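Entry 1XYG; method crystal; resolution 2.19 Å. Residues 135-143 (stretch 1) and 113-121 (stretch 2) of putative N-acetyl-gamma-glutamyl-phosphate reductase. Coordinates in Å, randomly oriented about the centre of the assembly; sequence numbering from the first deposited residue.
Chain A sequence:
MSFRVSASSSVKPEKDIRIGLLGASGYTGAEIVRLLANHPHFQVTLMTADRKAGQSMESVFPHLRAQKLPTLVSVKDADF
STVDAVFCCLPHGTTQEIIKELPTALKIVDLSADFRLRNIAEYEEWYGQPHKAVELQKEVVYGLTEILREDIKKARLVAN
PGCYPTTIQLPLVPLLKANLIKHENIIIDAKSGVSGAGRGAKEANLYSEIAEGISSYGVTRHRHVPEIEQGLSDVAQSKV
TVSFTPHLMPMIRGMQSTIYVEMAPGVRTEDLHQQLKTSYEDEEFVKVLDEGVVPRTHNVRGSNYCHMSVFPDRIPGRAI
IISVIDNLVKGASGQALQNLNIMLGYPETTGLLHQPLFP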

ATOM      1  N   GLU A 135      -2.381 -44.455 -11.056  1.00 50.52           N
ATOM      2  CA  GLU A 135      -3.118 -45.346 -10.158  1.00 50.01           C
ATOM      3  C   GLU A 135      -3.489 -44.679  -8.841  1.00 47.90           C
ATOM      4  O   GLU A 135      -4.645 -44.715  -8.417  1.00 46.98           O
ATOM      5  CB  GLU A 135      -2.312 -46.613  -9.834  1.00 53.30           C
ATOM      6  CG  GLU A 135      -2.367 -47.765 -10.836  1.00 57.55           C
ATOM      7  CD  GLU A 135      -3.607 -47.769 -11.697  1.00 60.50           C
ATOM      8  OE1 GLU A 135      -4.719 -47.704 -11.148  1.00 62.22           O
ATOM      9  OE2 GLU A 135      -3.462 -47.849 -12.933  1.00 62.91           O
ATOM     10  N   LEU A 136      -2.495 -44.099  -8.181  1.00 45.53           N
ATOM     11  CA  LEU A 136      -2.710 -43.430  -6.904  1.00 44.36           C
ATOM     12  C   LEU A 136      -3.811 -42.386  -7.034  1.00 43.48           C
ATOM     13  O   LEU A 136      -4.604 -42.182  -6.114  1.00 41.79           O
ATOM     14  CB  LEU A 136      -1.415 -42.756  -6.437  1.00 43.07           C
ATOM     15  CG  LEU A 136      -1.448 -42.115  -5.043  1.00 43.81           C
ATOM     16  CD1 LEU A 136      -1.889 -43.154  -4.037  1.00 43.83           C
ATOM     17  CD2 LEU A 136      -0.073 -41.577  -4.674  1.00 43.46           C
ATOM     18  N   GLN A 137      -3.866 -41.745  -8.197  1.00 43.90           N
ATOM     19  CA  GLN A 137      -4.853 -40.707  -8.458  1.00 43.71           C
ATOM     20  C   GLN A 137      -6.295 -41.099  -8.175  1.00 46.09           C
ATOM     21  O   GLN A 137      -7.087 -40.270  -7.728  1.00 46.39           O
ATOM     22  CB  GLN A 137      -4.770 -40.230  -9.905  1.00 41.35           C
ATOM     23  CG  GLN A 137      -5.819 -39.171 -10.209  1.00 36.72           C
ATOM     24  CD  GLN A 137      -5.565 -37.897  -9.437  1.00 34.69           C
ATOM     25  OE1 GLN A 137      -4.523 -37.268  -9.602  1.00 31.87           O
ATOM     26  NE2 GLN A 137      -6.508 -37.513  -8.588  1.00 30.91           N
ATOM     27  N   LYS A 138      -6.645 -42.356  -8.424  1.00 48.37           N
ATOM     28  CA  LYS A 138      -8.020 -42.768  -8.197  1.00 49.62           C
ATOM     29  C   LYS A 138      -8.460 -42.932  -6.755  1.00 48.98           C
ATOM     30  O   LYS A 138      -9.647 -43.125  -6.490  1.00 47.25           O
ATOM     31  CB  LYS A 138      -8.375 -44.034  -8.978  1.00 53.12           C
ATOM     32  CG  LYS A 138      -7.284 -44.976  -9.391  1.00 57.53           C
ATOM     33  CD  LYS A 138      -7.869 -45.775 -10.552  1.00 61.39           C
ATOM     34  CE  LYS A 138      -7.145 -47.050 -10.890  1.00 65.29           C
ATOM     35  NZ  LYS A 138      -7.587 -47.504 -12.238  1.00 67.80           N
ATOM     36  N   GLU A 139      -7.527 -42.847  -5.817  1.00 48.72           N
ATOM     37  CA  GLU A 139      -7.910 -42.970  -4.419  1.00 48.53           C
ATOM     38  C   GLU A 139      -7.857 -41.600  -3.736  1.00 46.64           C
ATOM     39  O   GLU A 139      -8.120 -41.476  -2.541  1.00 45.27           O
ATOM     40  CB  GLU A 139      -7.008 -43.967  -3.698  1.00 51.29           C
ATOM     41  CG  GLU A 139      -5.605 -43.499  -3.429  1.00 57.24           C
ATOM     42  CD  GLU A 139      -4.871 -44.466  -2.527  1.00 59.20           C
ATOM     43  OE1 GLU A 139      -4.476 -45.556  -3.008  1.00 58.79           O
ATOM     44  OE2 GLU A 139      -4.708 -44.139  -1.331  1.00 60.17           O
ATOM     45  N   VAL A 140      -7.538 -40.573  -4.518  1.00 43.37           N
ATOM     46  CA  VAL A 140      -7.448 -39.209  -4.012  1.00 40.31           C
ATOM     47  C   VAL A 140      -8.813 -38.549  -3.856  1.00 38.69           C
ATOM     48  O   VAL A 140      -9.683 -38.692  -4.712  1.00 37.42           O
ATOM     49  CB  VAL A 140      -6.606 -38.318  -4.954  1.00 40.51           C
ATOM     50  CG1 VAL A 140      -6.566 -36.887  -4.418  1.00 39.19           C
ATOM     51  CG2 VAL A 140      -5.200 -38.885  -5.091  1.00 39.39           C
ATOM     52  N   VAL A 141      -8.985 -37.820  -2.754  1.00 36.63           N
ATOM     53  CA  VAL A 141     -10.226 -37.098  -2.480  1.00 34.88           C
ATOM     54  C   VAL A 141      -9.971 -35.587  -2.499  1.00 33.52           C
ATOM     55  O   VAL A 141      -9.028 -35.100  -1.871  1.00 32.31           O
ATOM     56  CB  VAL A 141     -10.814 -37.479  -1.097  1.00 35.83           C
ATOM     57  CG1 VAL A 141     -12.027 -36.595  -0.779  1.00 35.07           C
ATOM     58  CG2 VAL A 141     -11.213 -38.953  -1.085  1.00 34.84           C
ATOM     59  N   TYR A 142     -10.814 -34.854  -3.225  1.00 32.02           N
ATOM     60  CA  TYR A 142     -10.704 -33.397  -3.333  1.00 29.84           C
ATOM     61  C   TYR A 142     -11.029 -32.773  -1.976  1.00 30.51           C
ATOM     62  O   TYR A 142     -12.116 -32.978  -1.430  1.00 29.55           O
ATOM     63  CB  TYR A 142     -11.678 -32.886  -4.396  1.00 29.70           C
ATOM     64  CG  TYR A 142     -11.483 -31.440  -4.801  1.00 29.20           C
ATOM     65  CD1 TYR A 142     -10.282 -31.007  -5.369  1.00 29.48           C
ATOM     66  CD2 TYR A 142     -12.512 -30.510  -4.651  1.00 30.01           C
ATOM     67  CE1 TYR A 142     -10.116 -29.682  -5.785  1.00 29.63           C
ATOM     68  CE2 TYR A 142     -12.357 -29.181  -5.062  1.00 29.48           C
ATOM     69  CZ  TYR A 142     -11.160 -28.778  -5.630  1.00 29.90           C
ATOM     70  OH  TYR A 142     -11.013 -27.480  -6.066  1.00 29.92           O
ATOM     71  N   GLY A 143     -10.088 -31.998  -1.445  1.00 29.91           N
ATOM     72  CA  GLY A 143     -10.265 -31.399  -0.130  1.00 29.69           C
ATOM     73  C   GLY A 143     -11.142 -30.175   0.114  1.00 29.07           C
ATOM     74  O   GLY A 143     -10.794 -29.344   0.951  1.00 29.34           O
TER
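Stretch 2 (113-121) ADFRLRNIA

Stretch 1 opens with a weakly bonded helical segment, about Leu 136 and its neighbours, and leaves it through a type I beta turn from Gln 137 to Val 140. The turn is closed by the backbone bond from Val 140 N to Gln 137 O, 3.3 Å, and the bond from Glu 139 N to Leu 136 O, 3.0 Å, lies just ahead of it. Beyond the turn the chain is extended, with Val 141 and Tyr 142 in a strand. Stretch 2 is mostly loop. Arg 116 N reaches back to Ala 113 O at 3.1 Å, which folds its first residues into a tight bend, and the chain enters a helix at Ile 120, with Asn 119 at the N-cap position.

Two CA pairs set the register: Gln 137 CA lies 6.3 Å from Phe 115 CA, and Tyr 142 CA lies 6.2 Å from Arg 116 CA. The turn starts at the first of these points on stretch 1 and ends two residues short of the second, whereas on stretch 2 they fall on consecutive residues. End to end, the two stretches run in broadly opposite senses. No backbone-to-backbone hydrogen bond joins the stretches; the link comes from a side chain.

That side chain is Gln 137. Its CA-to-CB bond points sideways, but with chi1 t and chi2 p its end comes nearer to stretch 2. NE2 of Gln 137 donates to Phe 115 O at 2.9 Å, with an N-H...acceptor angle of 170°, so the bond is nearly straight. Water 1 lies 2.8 Å from Gln 137 OE1 and 2.6 Å from Leu 117 O and is placed to donate to either, though it has more acceptors in reach than protons. Gln 137 OE1 and Leu 117 O lie 3.5 Å apart; both are acceptors, so they cannot bond each other directly. The aliphatic part of Gln 137 is also engaged: its CG is 4.2 Å from Ile 120 CD1.

Phe 115 supplies the main apolar surface of stretch 2. Its ring meets Val 140, whose CG2 is 3.7 Å from Phe 115 CD1, and Leu 136, whose CD2 is 4.0 Å from Phe 115 CZ. Both aliphatic residues direct their CA-to-CB bonds toward stretch 2, so the residue just before the turn and the turn's last residue converge on one ring. Val 140 CG1 also packs 3.5 Å from Phe 115 O, the carbonyl that accepts the Gln 137 bond.

Farther along, Tyr 142 CE1 lies 4.2 Å from Arg 116 CB, which sits at the edge of the tyrosine ring, near its plane. By contrast, Glu 135, Lys 138 and Val 141 point their CA-to-CB bonds away and make no contact with stretch 2.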

ATOM      1  N   ALA A 113      -1.370 -28.788  -7.008  1.00 30.20           N
ATOM      2  CA  ALA A 113      -2.506 -29.065  -7.873  1.00 31.43           C
ATOM      3  C   ALA A 113      -2.401 -30.415  -8.584  1.00 33.01           C
ATOM      4  O   ALA A 113      -3.355 -30.862  -9.224  1.00 33.56           O
ATOM      5  CB  ALA A 113      -2.635 -27.957  -8.898  1.00 29.96           C
ATOM      6  N   ASP A 114      -1.250 -31.070  -8.454  1.00 34.86           N
ATOM      7  CA  ASP A 114      -0.985 -32.340  -9.129  1.00 36.01           C
ATOM      8  C   ASP A 114      -1.955 -33.504  -8.939  1.00 36.80           C
ATOM      9  O   ASP A 114      -1.942 -34.442  -9.737  1.00 37.29           O
ATOM     10  CB  ASP A 114       0.424 -32.842  -8.784  1.00 38.28           C
ATOM     11  CG  ASP A 114       1.502 -32.260  -9.666  1.00 41.42           C
ATOM     12  OD1 ASP A 114       1.182 -31.528 -10.626  1.00 42.74           O
ATOM     13  OD2 ASP A 114       2.687 -32.552  -9.392  1.00 44.78           O
ATOM     14  N   PHE A 115      -2.776 -33.481  -7.894  1.00 36.14           N
ATOM     15  CA  PHE A 115      -3.718 -34.584  -7.671  1.00 33.96           C
ATOM     16  C   PHE A 115      -5.179 -34.137  -7.652  1.00 33.04           C
ATOM     17  O   PHE A 115      -6.063 -34.911  -7.291  1.00 31.56           O
ATOM     18  CB  PHE A 115      -3.398 -35.301  -6.353  1.00 35.19           C
ATOM     19  CG  PHE A 115      -2.233 -36.251  -6.435  1.00 35.24           C
ATOM     20  CD1 PHE A 115      -2.364 -37.474  -7.083  1.00 35.60           C
ATOM     21  CD2 PHE A 115      -1.008 -35.922  -5.858  1.00 35.76           C
ATOM     22  CE1 PHE A 115      -1.296 -38.359  -7.157  1.00 35.53           C
ATOM     23  CE2 PHE A 115       0.069 -36.796  -5.926  1.00 35.39           C
ATOM     24  CZ  PHE A 115      -0.074 -38.021  -6.578  1.00 35.52           C
ATOM     25  N   ARG A 116      -5.431 -32.893  -8.046  1.00 33.30           N
ATOM     26  CA  ARG A 116      -6.790 -32.358  -8.042  1.00 32.98           C
ATOM     27  C   ARG A 116      -7.652 -32.865  -9.200  1.00 34.33           C
ATOM     28  O   ARG A 116      -8.828 -33.174  -9.014  1.00 34.93           O
ATOM     29  CB  ARG A 116      -6.757 -30.824  -8.070  1.00 31.48           C
ATOM     30  CG  ARG A 116      -6.055 -30.164  -6.869  1.00 27.09           C
ATOM     31  CD  ARG A 116      -6.089 -28.629  -6.973  1.00 27.24           C
ATOM     32  NE  ARG A 116      -5.190 -27.999  -6.007  1.00 24.41           N
ATOM     33  CZ  ARG A 116      -4.659 -26.791  -6.161  1.00 24.44           C
ATOM     34  NH1 ARG A 116      -4.943 -26.072  -7.243  1.00 24.54           N
ATOM     35  NH2 ARG A 116      -3.818 -26.315  -5.256  1.00 22.37           N
ATOM     36  N   LEU A 117      -7.075 -32.956 -10.390  1.00 36.44           N
ATOM     37  CA  LEU A 117      -7.832 -33.406 -11.553  1.00 38.81           C
ATOM     38  C   LEU A 117      -7.890 -34.935 -11.646  1.00 41.40           C
ATOM     39  O   LEU A 117      -6.859 -35.601 -11.595  1.00 40.56           O
ATOM     40  CB  LEU A 117      -7.211 -32.830 -12.829  1.00 37.65           C
ATOM     41  CG  LEU A 117      -7.172 -31.296 -12.936  1.00 37.93           C
ATOM     42  CD1 LEU A 117      -6.312 -30.920 -14.120  1.00 36.33           C
ATOM     43  CD2 LEU A 117      -8.566 -30.715 -13.105  1.00 38.09           C
ATOM     44  N   ARG A 118      -9.089 -35.500 -11.774  1.00 45.38           N
ATOM     45  CA  ARG A 118      -9.206 -36.957 -11.873  1.00 49.18           C
ATOM     46  C   ARG A 118      -8.943 -37.451 -13.293  1.00 48.93           C
ATOM     47  O   ARG A 118      -8.472 -38.566 -13.493  1.00 47.56           O
ATOM     48  CB  ARG A 118     -10.591 -37.420 -11.431  1.00 53.30           C
ATOM     49  CG  ARG A 118     -11.078 -36.882 -10.096  1.00 59.33           C
ATOM     50  CD  ARG A 118     -12.555 -37.189  -9.929  1.00 65.02           C
ATOM     51  NE  ARG A 118     -13.264 -36.767 -11.128  1.00 71.60           N
ATOM     52  CZ  ARG A 118     -14.573 -36.863 -11.324  1.00 75.53           C
ATOM     53  NH1 ARG A 118     -15.369 -37.376 -10.395  1.00 78.83           N
ATOM     54  NH2 ARG A 118     -15.091 -36.433 -12.464  1.00 78.06           N
ATOM     55  N   ASN A 119      -9.254 -36.619 -14.278  1.00 48.58           N
ATOM     56  CA  ASN A 119      -9.024 -36.991 -15.664  1.00 49.63           C
ATOM     57  C   ASN A 119      -7.559 -36.783 -16.029  1.00 49.80           C
ATOM     58  O   ASN A 119      -7.088 -35.650 -16.100  1.00 49.31           O
ATOM     59  CB  ASN A 119      -9.913 -36.169 -16.593  1.00 49.87           C
ATOM     60  CG  ASN A 119      -9.826 -36.639 -18.010  1.00 51.27           C
ATOM     61  OD1 ASN A 119      -8.741 -36.688 -18.592  1.00 50.41           O
ATOM     62  ND2 ASN A 119     -10.963 -37.010 -18.578  1.00 51.54           N
ATOM     63  N   ILE A 120      -6.854 -37.885 -16.267  1.00 49.82           N
ATOM     64  CA  ILE A 120      -5.434 -37.864 -16.602  1.00 48.99           C
ATOM     65  C   ILE A 120      -5.070 -37.017 -17.823  1.00 48.98           C
ATOM     66  O   ILE A 120      -4.149 -36.199 -17.769  1.00 49.81           O
ATOM     67  CB  ILE A 120      -4.931 -39.308 -16.797  1.00 49.48           C
ATOM     68  CG1 ILE A 120      -5.219 -40.109 -15.522  1.00 49.46           C
ATOM     69  CG2 ILE A 120      -3.442 -39.334 -17.113  1.00 50.85           C
ATOM     70  CD1 ILE A 120      -4.633 -39.494 -14.256  1.00 47.02           C
ATOM     71  N   ALA A 121      -5.773 -37.234 -18.929  1.00 48.02           N
ATOM     72  CA  ALA A 121      -5.524 -36.481 -20.162  1.00 47.77           C
ATOM     73  C   ALA A 121      -5.687 -34.985 -19.885  1.00 47.67           C
ATOM     74  O   ALA A 121      -4.968 -34.142 -20.428  1.00 46.79           O
ATOM     75  CB  ALA A 121      -6.516 -36.911 -21.259  1.00 46.18           C
TER
HETATM   76  O   HOH W   1      -4.328 -35.018 -11.281  1.00 31.51           O